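Local coordinates for CDP-glucose-4,6-dehydratase (Yersinia pseudotuberculosis, PDB 1RKX), which catalyses the NAD-dependent 4,6-dehydration of CDP-D-glucose, as a member of the short-chain dehydrogenase/reductase (SDR) family with a Rossmann-type NAD-binding fold, at residues C[133-138]-C[302-306]; C[187-193]-C[256-262]; C[91-97]-C[154-158]. The contacts are given in a common frame with arbitrary orientation. Residues are numbered along the deposited sequence.

Overall arrangement
Each contact sends at least one residue to the nicotinamide end of NAD. Contact 2 pairs the last two strands of the parallel Rossmann sheet, and its Ala193 reaches the nicotinamide. Contact 1, whose centre is about 14 Å from that of contact 2, joins two loops beyond those strand ends and brings the Asp133 side chain to about 4 Å from NAD (nearest atoms); Tyr136 OH there meets Arg192 NH1 at 2.8 Å. Contact 3 brings Pro91 and Tyr157 to the nicotinamide riboside; its centre is about 14 Å from that of contact 1, with Lys134 CB 3.4 Å from Ser158 OG. Contacts 2 and 3, centres about 22 Å apart, do not touch.

Contact 1 of 3, residues C[133-138]-C[302-306]; sequences DKCYDN and YLKLD
Residues 133-138, in the loop after strand 126-130, turn tightly through Cys135 and then extend; residues 302-306 run extended beside them without regular structure. CA atoms approach to 7.2 Å at Asp133-Leu305 and 8.1 Å at Lys134-Leu303, so side chains make the contact. Asp133 (chi1 p) points across: its CB is 3.8 Å from Leu305 CD1 and its OD2 3.6 Å from Leu303 CD1. Lys134 starts away, but m, m torsions fold its chain back, bringing CD to 4.2 Å from Leu303 CG. Tyr136 (chi1 m) sets CE1 3.5 Å from Leu305 CD2, while its hydroxyl lies by Asn261 and hydrogen-bonds Arg192. Asn138 brings ND2 to 3.8 Å from Leu303 CD2. Leu303 (t, m) and Leu305 (m, t) thus back a loop whose Asp133 belongs to the NAD pocket. One water donates to Asp133 OD2 (2.7 Å) and Leu303 O (3.1 Å). With no direct hydrogen bond, the segments rely on van der Waals packing of two leucines against mixed side chains, plus this water bridge.

Contact 2 of 3, residues C[187-193]-C[256-262]; sequences AVATVRA and YAEGWNF. With NAD (nicotinamide-adenine-dinucleotide), chain G.
Phe262 (chi1 m) presents its ring edge to Val191, with Phe262 CE1 3.8 Å from Val191 CG1, and its CB lies 4.2 Å from Ala193 CB. Strands 187-192 and 259-261 run parallel, their axes 4.6 Å apart at closest and inclined by 22°. Thr190 pairs with Gly259 (CA-CA 4.7 Å), Val191 with Trp260 and Arg192 with Asn261 (both 4.8 Å). The hydrogen bonds alternate: Thr190 N to Glu258 O (3.1 Å), Trp260 N to Thr190 O (2.9 Å), Arg192 N to Trp260 O (2.7 Å) and Phe262 N to Arg192 O (2.9 Å). Ala257 centres an inverse gamma turn, and Trp260 NE1 donates a hydrogen bond to Tyr256 O (3.0 Å). Gly259 CA sits 3.3 Å from Thr190 OG1 and lies over the Arg192 guanidinium, where a CB would clash with NH2. Ala193 O comes 3.2 Å from NAD C5N. In this Rossmann sheet strand 187-192 runs between 126-130 and the edge strand 259-261. Arg192 NH1 hydrogen-bonds Tyr136 OH, and Glu165 of helix 156-175 takes a hydrogen bond with Thr190 OG1 and a salt bridge from Arg192 NE; on the other face Val191 packs on helix 236-251, Trp260 and Phe262 on helix 308-314.

Contact 3 of 3, residues C[91-97]-C[154-158]; sequences PLVRLSY and YDPYS. With NAD (nicotinamide-adenine-dinucleotide), chain G.
Residues 93-97 form the weakly bonded start of a short helix, entered from the loop at Pro91; Asp155 is the N-cap of helix 156-175. The backbones come close, with CA-CA distances of 5.2 Å for Val93-Tyr157 and 5.4 Å for Ser96-Pro156. Asp155 (chi1 p) caps through OD2, accepting from Ser158 N at 2.8 Å, while OD1 takes Ser158 OG at 2.6 Å. Ser96 OG (chi1 p) donates to Val93 O (2.5 Å) and accepts a weak hydrogen bond from Tyr157 N (3.2 Å). Pro156 CD lies over the Tyr97 ring, 4.1 Å from CE2, and Tyr97 OH is 3.5 Å from Tyr154 CD2 at that ring's edge. Val93 CG2 meets Tyr157 CD2 at 3.4 Å. Tyr157 (t) places its OH 3.2 Å from NAD C6N. One water joins Pro91 O (2.8 Å), Tyr157 OH (2.5 Å) and NAD O2D (2.9 Å). Tyr157 OH also hydrogen-bonds Ser132; with Lys161, four residues on, hydrogen-bonded to NAD through NZ, this is the YxxxK arrangement of the SDR active site.

Contact 1 of 3, residues C[133-138]-C[302-306]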
loop_
_atom_site.group_PDB
_atom_site.type_symbol
_atom_site.label_atom_id
_atom_site.label_comp_id
_atom_site.label_asym_id
_atom_site.label_seq_id
_atom_site.Cartn_x
_atom_site.Cartn_y
_atom_site.Cartn_z
ATOM N N ASP C 133 -1.652 -17.952 -10.891
ATOM C CA ASP C 133 -1.181 -16.585 -11.053
ATOM C C ASP C 133 -2.406 -15.682 -10.834
ATOM O O ASP C 133 -2.270 -14.490 -10.549
ATOM C CB ASP C 133 -0.581 -16.374 -12.455
ATOM C CG ASP C 133 -1.581 -16.613 -13.572
ATOM O OD1 ASP C 133 -2.322 -17.620 -13.498
ATOM O OD2 ASP C 133 -1.617 -15.803 -14.532
ATOM N N LYS C 134 -3.599 -16.269 -10.927
ATOM C CA LYS C 134 -4.849 -15.524 -10.746
ATOM C C LYS C 134 -5.307 -15.375 -9.290
ATOM O O LYS C 134 -6.414 -14.908 -9.034
ATOM C CB LYS C 134 -5.974 -16.184 -11.555
ATOM C CG LYS C 134 -5.660 -16.352 -13.035
ATOM C CD LYS C 134 -5.299 -15.024 -13.674
ATOM C CE LYS C 134 -4.888 -15.201 -15.133
ATOM N NZ LYS C 134 -6.009 -15.720 -15.972
ATOM N N CYS C 135 -4.472 -15.762 -8.332
ATOM C CA CYS C 135 -4.877 -15.640 -6.933
ATOM C C CYS C 135 -4.841 -14.186 -6.449
ATOM O O CYS C 135 -5.432 -13.857 -5.425
ATOM C CB CYS C 135 -3.970 -16.486 -6.035
ATOM S SG CYS C 135 -2.278 -15.910 -5.987
ATOM N N TYR C 136 -4.151 -13.320 -7.183
ATOM C CA TYR C 136 -4.030 -11.920 -6.780
ATOM C C TYR C 136 -5.242 -11.058 -7.066
ATOM O O TYR C 136 -5.860 -11.170 -8.121
ATOM C CB TYR C 136 -2.830 -11.253 -7.458
ATOM C CG TYR C 136 -1.486 -11.822 -7.079
ATOM C CD1 TYR C 136 -0.832 -12.741 -7.909
ATOM C CD2 TYR C 136 -0.858 -11.429 -5.898
ATOM C CE1 TYR C 136 0.418 -13.249 -7.568
ATOM C CE2 TYR C 136 0.393 -11.929 -5.547
ATOM C CZ TYR C 136 1.024 -12.836 -6.385
ATOM O OH TYR C 136 2.261 -13.332 -6.052
ATOM N N ASP C 137 -5.569 -10.189 -6.114
ATOM C CA ASP C 137 -6.666 -9.254 -6.295
ATOM C C ASP C 137 -6.224 -8.460 -7.523
ATOM O O ASP C 137 -5.130 -7.897 -7.536
ATOM C CB ASP C 137 -6.776 -8.348 -5.066
ATOM C CG ASP C 137 -7.788 -7.240 -5.244
ATOM O OD1 ASP C 137 -8.822 -7.474 -5.899
ATOM O OD2 ASP C 137 -7.554 -6.134 -4.714
ATOM N N ASN C 138 -7.066 -8.407 -8.548
ATOM C CA ASN C 138 -6.692 -7.731 -9.779
ATOM C C ASN C 138 -6.794 -6.213 -9.749
ATOM O O ASN C 138 -7.888 -5.652 -9.675
ATOM C CB ASN C 138 -7.517 -8.279 -10.947
ATOM C CG ASN C 138 -6.853 -8.031 -12.285
ATOM O OD1 ASN C 138 -6.539 -6.893 -12.631
ATOM N ND2 ASN C 138 -6.628 -9.098 -13.041
ATOM N N TYR C 302 -2.149 -6.736 -19.309
ATOM C CA TYR C 302 -2.354 -8.165 -19.123
ATOM C C TYR C 302 -1.718 -8.566 -17.794
ATOM O O TYR C 302 -0.720 -7.983 -17.370
ATOM C CB TYR C 302 -1.728 -8.951 -20.280
ATOM C CG TYR C 302 -0.281 -8.613 -20.550
ATOM C CD1 TYR C 302 0.750 -9.284 -19.893
ATOM C CD2 TYR C 302 0.058 -7.611 -21.463
ATOM C CE1 TYR C 302 2.088 -8.967 -20.141
ATOM C CE2 TYR C 302 1.390 -7.285 -21.714
ATOM C CZ TYR C 302 2.398 -7.968 -21.052
ATOM O OH TYR C 302 3.712 -7.655 -21.305
ATOM N N LEU C 303 -2.319 -9.550 -17.142
ATOM C CA LEU C 303 -1.860 -10.062 -15.851
ATOM C C LEU C 303 -0.478 -10.696 -15.957
ATOM O O LEU C 303 -0.255 -11.571 -16.789
ATOM C CB LEU C 303 -2.864 -11.103 -15.338
ATOM C CG LEU C 303 -2.811 -11.651 -13.905
ATOM C CD1 LEU C 303 -1.459 -12.288 -13.616
ATOM C CD2 LEU C 303 -3.096 -10.531 -12.928
ATOM N N LYS C 304 0.449 -10.247 -15.117
ATOM C CA LYS C 304 1.796 -10.808 -15.106
ATOM C C LYS C 304 2.342 -10.808 -13.685
ATOM O O LYS C 304 1.796 -10.147 -12.800
ATOM C CB LYS C 304 2.734 -10.034 -16.042
ATOM C CG LYS C 304 3.056 -8.630 -15.610
ATOM C CD LYS C 304 4.025 -7.982 -16.591
ATOM C CE LYS C 304 4.382 -6.575 -16.150
ATOM N NZ LYS C 304 5.369 -5.943 -17.056
ATOM N N LEU C 305 3.423 -11.547 -13.472
ATOM C CA LEU C 305 4.011 -11.666 -12.150
ATOM C C LEU C 305 5.450 -11.182 -12.088
ATOM O O LEU C 305 6.193 -11.275 -13.062
ATOM C CB LEU C 305 3.974 -13.132 -11.702
ATOM C CG LEU C 305 2.638 -13.881 -11.738
ATOM C CD1 LEU C 305 2.846 -15.316 -11.247
ATOM C CD2 LEU C 305 1.625 -13.165 -10.871
ATOM N N ASP C 306 5.834 -10.653 -10.936
ATOM C CA ASP C 306 7.206 -10.212 -10.729
ATOM C C ASP C 306 7.851 -11.425 -10.064
ATOM O O ASP C 306 7.429 -11.829 -8.979
ATOM C CB ASP C 306 7.258 -9.018 -9.784
ATOM C CG ASP C 306 8.670 -8.518 -9.560
ATOM O OD1 ASP C 306 9.556 -9.344 -9.258
ATOM O OD2 ASP C 306 8.892 -7.299 -9.681
HETATM O O HOH W 1 0.385 -14.334 -15.564
#

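Contact 2 of 3, residues C[187-193]-C[256-262]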
loop_
_atom_site.group_PDB
_atom_site.type_symbol
_atom_site.label_atom_id
_atom_site.label_comp_id
_atom_site.label_asym_id
_atom_site.label_seq_id
_atom_site.Cartn_x
_atom_site.Cartn_y
_atom_site.Cartn_z
ATOM N N ALA C 187 7.674 -28.012 5.948
ATOM C CA ALA C 187 7.869 -26.710 5.316
ATOM C C ALA C 187 6.823 -26.591 4.208
ATOM O O ALA C 187 6.895 -27.292 3.203
ATOM C CB ALA C 187 9.279 -26.612 4.733
ATOM N N VAL C 188 5.860 -25.695 4.402
ATOM C CA VAL C 188 4.762 -25.509 3.451
ATOM C C VAL C 188 4.834 -24.220 2.634
ATOM O O VAL C 188 4.986 -23.131 3.184
ATOM C CB VAL C 188 3.413 -25.530 4.196
ATOM C CG1 VAL C 188 2.256 -25.475 3.193
ATOM C CG2 VAL C 188 3.321 -26.780 5.064
ATOM N N ALA C 189 4.699 -24.350 1.316
ATOM C CA ALA C 189 4.755 -23.192 0.433
ATOM C C ALA C 189 3.682 -23.240 -0.653
ATOM O O ALA C 189 3.084 -24.284 -0.909
ATOM C CB ALA C 189 6.132 -23.109 -0.223
ATOM N N THR C 190 3.428 -22.092 -1.272
ATOM C CA THR C 190 2.485 -22.028 -2.378
ATOM C C THR C 190 3.267 -21.518 -3.580
ATOM O O THR C 190 4.240 -20.774 -3.426
ATOM C CB THR C 190 1.284 -21.082 -2.107
ATOM O OG1 THR C 190 1.756 -19.783 -1.723
ATOM C CG2 THR C 190 0.389 -21.656 -1.014
ATOM N N VAL C 191 2.863 -21.940 -4.772
ATOM C CA VAL C 191 3.527 -21.505 -5.992
ATOM C C VAL C 191 2.482 -20.934 -6.942
ATOM O O VAL C 191 1.410 -21.507 -7.143
ATOM C CB VAL C 191 4.319 -22.663 -6.660
ATOM C CG1 VAL C 191 5.494 -23.048 -5.772
ATOM C CG2 VAL C 191 3.423 -23.867 -6.901
ATOM N N ARG C 192 2.808 -19.789 -7.520
ATOM C CA ARG C 192 1.899 -19.081 -8.405
ATOM C C ARG C 192 2.475 -18.940 -9.807
ATOM O O ARG C 192 3.539 -18.346 -9.992
ATOM C CB ARG C 192 1.617 -17.704 -7.793
ATOM C CG ARG C 192 1.198 -17.796 -6.323
ATOM C CD ARG C 192 1.431 -16.501 -5.548
ATOM N NE ARG C 192 1.138 -16.666 -4.122
ATOM C CZ ARG C 192 1.380 -15.749 -3.195
ATOM N NH1 ARG C 192 1.930 -14.592 -3.529
ATOM N NH2 ARG C 192 1.060 -15.986 -1.930
ATOM N N ALA C 193 1.763 -19.481 -10.789
ATOM C CA ALA C 193 2.202 -19.426 -12.178
ATOM C C ALA C 193 1.008 -19.603 -13.106
ATOM O O ALA C 193 -0.017 -20.156 -12.708
ATOM C CB ALA C 193 3.231 -20.527 -12.438
ATOM N N TYR C 256 11.909 -21.223 3.473
ATOM C CA TYR C 256 11.269 -21.124 2.171
ATOM C C TYR C 256 9.765 -21.371 2.181
ATOM O O TYR C 256 9.141 -21.427 1.123
ATOM C CB TYR C 256 11.946 -22.084 1.193
ATOM C CG TYR C 256 13.410 -21.772 0.993
ATOM C CD1 TYR C 256 14.383 -22.316 1.833
ATOM C CD2 TYR C 256 13.819 -20.885 -0.002
ATOM C CE1 TYR C 256 15.729 -21.981 1.685
ATOM C CE2 TYR C 256 15.161 -20.541 -0.158
ATOM C CZ TYR C 256 16.111 -21.092 0.688
ATOM O OH TYR C 256 17.436 -20.747 0.532
ATOM N N ALA C 257 9.190 -21.508 3.371
ATOM C CA ALA C 257 7.758 -21.762 3.520
ATOM C C ALA C 257 6.927 -20.486 3.347
ATOM O O ALA C 257 6.390 -19.941 4.312
ATOM C CB ALA C 257 7.481 -22.400 4.892
ATOM N N GLU C 258 6.825 -20.022 2.105
ATOM C CA GLU C 258 6.069 -18.813 1.786
ATOM C C GLU C 258 5.480 -18.972 0.388
ATOM O O GLU C 258 5.437 -20.076 -0.152
ATOM C CB GLU C 258 6.986 -17.583 1.787
ATOM C CG GLU C 258 8.184 -17.679 2.709
ATOM C CD GLU C 258 9.054 -16.439 2.671
ATOM O OE1 GLU C 258 9.291 -15.910 1.561
ATOM O OE2 GLU C 258 9.505 -16.000 3.750
ATOM N N GLY C 259 5.033 -17.860 -0.194
ATOM C CA GLY C 259 4.465 -17.894 -1.533
ATOM C C GLY C 259 5.520 -17.525 -2.565
ATOM O O GLY C 259 6.375 -16.677 -2.299
ATOM N N TRP C 260 5.452 -18.137 -3.747
ATOM C CA TRP C 260 6.439 -17.888 -4.796
ATOM C C TRP C 260 5.870 -17.760 -6.207
ATOM O O TRP C 260 5.099 -18.607 -6.648
ATOM C CB TRP C 260 7.475 -19.018 -4.820
ATOM C CG TRP C 260 8.176 -19.242 -3.525
ATOM C CD1 TRP C 260 7.698 -19.913 -2.437
ATOM C CD2 TRP C 260 9.478 -18.770 -3.170
ATOM N NE1 TRP C 260 8.623 -19.888 -1.421
ATOM C CE2 TRP C 260 9.726 -19.192 -1.844
ATOM C CE3 TRP C 260 10.460 -18.029 -3.842
ATOM C CZ2 TRP C 260 10.920 -18.896 -1.172
ATOM C CZ3 TRP C 260 11.652 -17.732 -3.176
ATOM C CH2 TRP C 260 11.868 -18.168 -1.850
ATOM N N ASN C 261 6.288 -16.710 -6.912
ATOM C CA ASN C 261 5.872 -16.453 -8.290
ATOM C C ASN C 261 6.843 -17.092 -9.285
ATOM O O ASN C 261 8.059 -17.021 -9.106
ATOM C CB ASN C 261 5.889 -14.951 -8.600
ATOM C CG ASN C 261 4.748 -14.185 -7.966
ATOM O OD1 ASN C 261 4.799 -12.957 -7.893
ATOM N ND2 ASN C 261 3.714 -14.882 -7.530
ATOM N N PHE C 262 6.307 -17.684 -10.346
ATOM C CA PHE C 262 7.138 -18.250 -11.402
ATOM C C PHE C 262 6.537 -17.827 -12.734
ATOM O O PHE C 262 5.345 -18.023 -12.989
ATOM C CB PHE C 262 7.230 -19.779 -11.312
ATOM C CG PHE C 262 7.987 -20.272 -10.107
ATOM C CD1 PHE C 262 7.309 -20.736 -8.988
ATOM C CD2 PHE C 262 9.382 -20.259 -10.086
ATOM C CE1 PHE C 262 7.999 -21.185 -7.865
ATOM C CE2 PHE C 262 10.087 -20.706 -8.962
ATOM C CZ PHE C 262 9.397 -21.169 -7.855
HETATM P PA NAD G . -5.611 -30.156 -15.850
HETATM O O1A NAD G . -7.079 -30.023 -15.974
HETATM O O2A NAD G . -4.889 -30.784 -16.989
HETATM O O5B NAD G . -5.228 -30.971 -14.518
HETATM C C5B NAD G . -6.093 -30.867 -13.361
HETATM C C4B NAD G . -5.937 -32.086 -12.451
HETATM O O4B NAD G . -6.881 -31.808 -11.392
HETATM C C3B NAD G . -6.407 -33.379 -13.102
HETATM O O3B NAD G . -5.379 -34.364 -12.875
HETATM C C2B NAD G . -7.716 -33.657 -12.387
HETATM O O2B NAD G . -8.072 -35.067 -12.360
HETATM C C1B NAD G . -7.463 -33.034 -11.038
HETATM N N9A NAD G . -8.691 -32.777 -10.302
HETATM C C8A NAD G . -9.645 -31.829 -10.562
HETATM N N7A NAD G . -10.666 -31.855 -9.708
HETATM C C5A NAD G . -10.349 -32.886 -8.845
HETATM C C6A NAD G . -11.030 -33.414 -7.726
HETATM N N6A NAD G . -12.185 -32.999 -7.249
HETATM N N1A NAD G . -10.442 -34.461 -7.065
HETATM C C2A NAD G . -9.238 -34.920 -7.539
HETATM N N3A NAD G . -8.518 -34.511 -8.560
HETATM C C4A NAD G . -9.133 -33.471 -9.189
HETATM O O3 NAD G . -5.019 -28.746 -15.542
HETATM P PN NAD G . -3.473 -28.250 -15.337
HETATM O O1N NAD G . -3.245 -27.309 -16.437
HETATM O O2N NAD G . -2.591 -29.443 -15.387
HETATM O O5D NAD G . -3.534 -27.479 -13.956
HETATM C C5D NAD G . -2.740 -27.998 -12.884
HETATM C C4D NAD G . -2.853 -27.095 -11.672
HETATM O O4D NAD G . -2.231 -25.834 -12.085
HETATM C C3D NAD G . -4.242 -26.691 -11.179
HETATM O O3D NAD G . -4.163 -26.452 -9.759
HETATM C C2D NAD G . -4.489 -25.397 -11.942
HETATM O O2D NAD G . -5.498 -24.610 -11.286
HETATM C C1D NAD G . -3.124 -24.764 -11.880
HETATM N N1N NAD G . -2.946 -23.735 -12.898
HETATM C C2N NAD G . -2.722 -24.038 -14.253
HETATM C C3N NAD G . -2.456 -22.956 -15.252
HETATM C C7N NAD G . -2.175 -23.363 -16.641
HETATM O O7N NAD G . -1.935 -22.453 -17.449
HETATM N N7N NAD G . -2.169 -24.647 -17.055
HETATM C C4N NAD G . -2.583 -21.515 -14.811
HETATM C C5N NAD G . -2.853 -21.373 -13.347
HETATM C C6N NAD G . -3.008 -22.366 -12.496
#

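Contact 3 of 3, residues C[91-97]-C[154-158]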
loop_
_atom_site.group_PDB
_atom_site.type_symbol
_atom_site.label_atom_id
_atom_site.label_comp_id
_atom_site.label_asym_id
_atom_site.label_seq_id
_atom_site.Cartn_x
_atom_site.Cartn_y
_atom_site.Cartn_z
ATOM N N PRO C 91 -9.484 -26.197 -12.672
ATOM C CA PRO C 91 -8.686 -25.122 -13.267
ATOM C C PRO C 91 -9.285 -24.189 -14.303
ATOM O O PRO C 91 -8.583 -23.301 -14.781
ATOM C CB PRO C 91 -7.525 -25.893 -13.859
ATOM C CG PRO C 91 -8.271 -27.037 -14.515
ATOM C CD PRO C 91 -9.319 -27.438 -13.451
ATOM N N LEU C 92 -10.555 -24.371 -14.656
ATOM C CA LEU C 92 -11.165 -23.539 -15.689
ATOM C C LEU C 92 -12.031 -22.380 -15.205
ATOM O O LEU C 92 -12.966 -22.571 -14.421
ATOM C CB LEU C 92 -11.988 -24.427 -16.624
ATOM C CG LEU C 92 -11.254 -25.630 -17.224
ATOM C CD1 LEU C 92 -12.213 -26.418 -18.102
ATOM C CD2 LEU C 92 -10.049 -25.156 -18.028
ATOM N N VAL C 93 -11.735 -21.179 -15.695
ATOM C CA VAL C 93 -12.496 -19.994 -15.319
ATOM C C VAL C 93 -13.920 -20.116 -15.860
ATOM O O VAL C 93 -14.896 -19.929 -15.129
ATOM C CB VAL C 93 -11.849 -18.698 -15.890
ATOM C CG1 VAL C 93 -12.768 -17.508 -15.662
ATOM C CG2 VAL C 93 -10.509 -18.442 -15.220
ATOM N N ARG C 94 -14.027 -20.432 -17.148
ATOM C CA ARG C 94 -15.324 -20.576 -17.796
ATOM C C ARG C 94 -16.244 -21.475 -16.986
ATOM O O ARG C 94 -17.348 -21.082 -16.613
ATOM C CB ARG C 94 -15.142 -21.167 -19.190
ATOM C CG ARG C 94 -16.434 -21.508 -19.903
ATOM C CD ARG C 94 -16.124 -22.372 -21.103
ATOM N NE ARG C 94 -15.055 -21.775 -21.892
ATOM C CZ ARG C 94 -14.307 -22.437 -22.766
ATOM N NH1 ARG C 94 -14.504 -23.733 -22.971
ATOM N NH2 ARG C 94 -13.353 -21.797 -23.426
ATOM N N LEU C 95 -15.785 -22.687 -16.711
ATOM C CA LEU C 95 -16.587 -23.629 -15.951
ATOM C C LEU C 95 -16.975 -23.120 -14.561
ATOM O O LEU C 95 -18.082 -23.402 -14.087
ATOM C CB LEU C 95 -15.854 -24.963 -15.815
ATOM C CG LEU C 95 -16.687 -26.073 -15.166
ATOM C CD1 LEU C 95 -17.923 -26.346 -16.029
ATOM C CD2 LEU C 95 -15.846 -27.332 -15.006
ATOM N N SER C 96 -16.080 -22.374 -13.915
ATOM C CA SER C 96 -16.356 -21.863 -12.571
ATOM C C SER C 96 -17.593 -20.968 -12.546
ATOM O O SER C 96 -18.222 -20.799 -11.501
ATOM C CB SER C 96 -15.149 -21.095 -12.014
ATOM O OG SER C 96 -15.001 -19.816 -12.611
ATOM N N TYR C 97 -17.945 -20.394 -13.694
ATOM C CA TYR C 97 -19.129 -19.548 -13.765
ATOM C C TYR C 97 -20.403 -20.381 -13.750
ATOM O O TYR C 97 -21.433 -19.935 -13.244
ATOM C CB TYR C 97 -19.108 -18.670 -15.024
ATOM C CG TYR C 97 -18.255 -17.434 -14.875
ATOM C CD1 TYR C 97 -17.057 -17.295 -15.571
ATOM C CD2 TYR C 97 -18.651 -16.399 -14.031
ATOM C CE1 TYR C 97 -16.272 -16.149 -15.430
ATOM C CE2 TYR C 97 -17.883 -15.258 -13.886
ATOM C CZ TYR C 97 -16.698 -15.135 -14.586
ATOM O OH TYR C 97 -15.966 -13.982 -14.460
ATOM N N TYR C 154 -11.713 -12.239 -9.333
ATOM C CA TYR C 154 -13.025 -11.824 -9.827
ATOM C C TYR C 154 -13.987 -12.998 -9.979
ATOM O O TYR C 154 -15.045 -13.034 -9.350
ATOM C CB TYR C 154 -12.846 -11.130 -11.177
ATOM C CG TYR C 154 -14.100 -10.520 -11.749
ATOM C CD1 TYR C 154 -14.586 -9.302 -11.275
ATOM C CD2 TYR C 154 -14.787 -11.146 -12.788
ATOM C CE1 TYR C 154 -15.729 -8.717 -11.829
ATOM C CE2 TYR C 154 -15.927 -10.572 -13.346
ATOM C CZ TYR C 154 -16.391 -9.359 -12.864
ATOM O OH TYR C 154 -17.508 -8.784 -13.432
ATOM N N ASP C 155 -13.611 -13.946 -10.831
ATOM C CA ASP C 155 -14.417 -15.131 -11.091
ATOM C C ASP C 155 -14.201 -16.163 -9.983
ATOM O O ASP C 155 -13.211 -16.100 -9.250
ATOM C CB ASP C 155 -14.008 -15.745 -12.424
ATOM C CG ASP C 155 -12.549 -16.136 -12.438
ATOM O OD1 ASP C 155 -11.702 -15.236 -12.609
ATOM O OD2 ASP C 155 -12.253 -17.333 -12.249
ATOM N N PRO C 156 -15.121 -17.133 -9.859
ATOM C CA PRO C 156 -15.025 -18.179 -8.835
ATOM C C PRO C 156 -13.703 -18.952 -8.840
ATOM O O PRO C 156 -13.171 -19.279 -7.773
ATOM C CB PRO C 156 -16.226 -19.067 -9.141
ATOM C CG PRO C 156 -17.241 -18.062 -9.637
ATOM C CD PRO C 156 -16.413 -17.210 -10.567
ATOM N N TYR C 157 -13.175 -19.243 -10.027
ATOM C CA TYR C 157 -11.910 -19.972 -10.119
ATOM C C TYR C 157 -10.776 -19.145 -9.508
ATOM O O TYR C 157 -10.090 -19.601 -8.584
ATOM C CB TYR C 157 -11.562 -20.298 -11.576
ATOM C CG TYR C 157 -10.086 -20.569 -11.775
ATOM C CD1 TYR C 157 -9.510 -21.768 -11.357
ATOM C CD2 TYR C 157 -9.252 -19.592 -12.325
ATOM C CE1 TYR C 157 -8.134 -21.988 -11.477
ATOM C CE2 TYR C 157 -7.880 -19.798 -12.448
ATOM C CZ TYR C 157 -7.328 -20.996 -12.022
ATOM O OH TYR C 157 -5.972 -21.185 -12.136
ATOM N N SER C 158 -10.579 -17.938 -10.033
ATOM C CA SER C 158 -9.528 -17.054 -9.542
ATOM C C SER C 158 -9.692 -16.838 -8.042
ATOM O O SER C 158 -8.732 -16.952 -7.273
ATOM C CB SER C 158 -9.583 -15.698 -10.266
ATOM O OG SER C 158 -9.373 -15.854 -11.657
HETATM P PA NAD G . -5.611 -30.156 -15.850
HETATM O O1A NAD G . -7.079 -30.023 -15.974
HETATM O O2A NAD G . -4.889 -30.784 -16.989
HETATM O O5B NAD G . -5.228 -30.971 -14.518
HETATM C C5B NAD G . -6.093 -30.867 -13.361
HETATM C C4B NAD G . -5.937 -32.086 -12.451
HETATM O O4B NAD G . -6.881 -31.808 -11.392
HETATM C C3B NAD G . -6.407 -33.379 -13.102
HETATM O O3B NAD G . -5.379 -34.364 -12.875
HETATM C C2B NAD G . -7.716 -33.657 -12.387
HETATM O O2B NAD G . -8.072 -35.067 -12.360
HETATM C C1B NAD G . -7.463 -33.034 -11.038
HETATM N N9A NAD G . -8.691 -32.777 -10.302
HETATM C C8A NAD G . -9.645 -31.829 -10.562
HETATM N N7A NAD G . -10.666 -31.855 -9.708
HETATM C C5A NAD G . -10.349 -32.886 -8.845
HETATM C C6A NAD G . -11.030 -33.414 -7.726
HETATM N N6A NAD G . -12.185 -32.999 -7.249
HETATM N N1A NAD G . -10.442 -34.461 -7.065
HETATM C C2A NAD G . -9.238 -34.920 -7.539
HETATM N N3A NAD G . -8.518 -34.511 -8.560
HETATM C C4A NAD G . -9.133 -33.471 -9.189
HETATM O O3 NAD G . -5.019 -28.746 -15.542
HETATM P PN NAD G . -3.473 -28.250 -15.337
HETATM O O1N NAD G . -3.245 -27.309 -16.437
HETATM O O2N NAD G . -2.591 -29.443 -15.387
HETATM O O5D NAD G . -3.534 -27.479 -13.956
HETATM C C5D NAD G . -2.740 -27.998 -12.884
HETATM C C4D NAD G . -2.853 -27.095 -11.672
HETATM O O4D NAD G . -2.231 -25.834 -12.085
HETATM C C3D NAD G . -4.242 -26.691 -11.179
HETATM O O3D NAD G . -4.163 -26.452 -9.759
HETATM C C2D NAD G . -4.489 -25.397 -11.942
HETATM O O2D NAD G . -5.498 -24.610 -11.286
HETATM C C1D NAD G . -3.124 -24.764 -11.880
HETATM N N1N NAD G . -2.946 -23.735 -12.898
HETATM C C2N NAD G . -2.722 -24.038 -14.253
HETATM C C3N NAD G . -2.456 -22.956 -15.252
HETATM C C7N NAD G . -2.175 -23.363 -16.641
HETATM O O7N NAD G . -1.935 -22.453 -17.449
HETATM N N7N NAD G . -2.169 -24.647 -17.055
HETATM C C4N NAD G . -2.583 -21.515 -14.811
HETATM C C5N NAD G . -2.853 -21.373 -13.347
HETATM C C6N NAD G . -3.008 -22.366 -12.496
HETATM O O HOH W 2 -6.003 -23.150 -13.736
#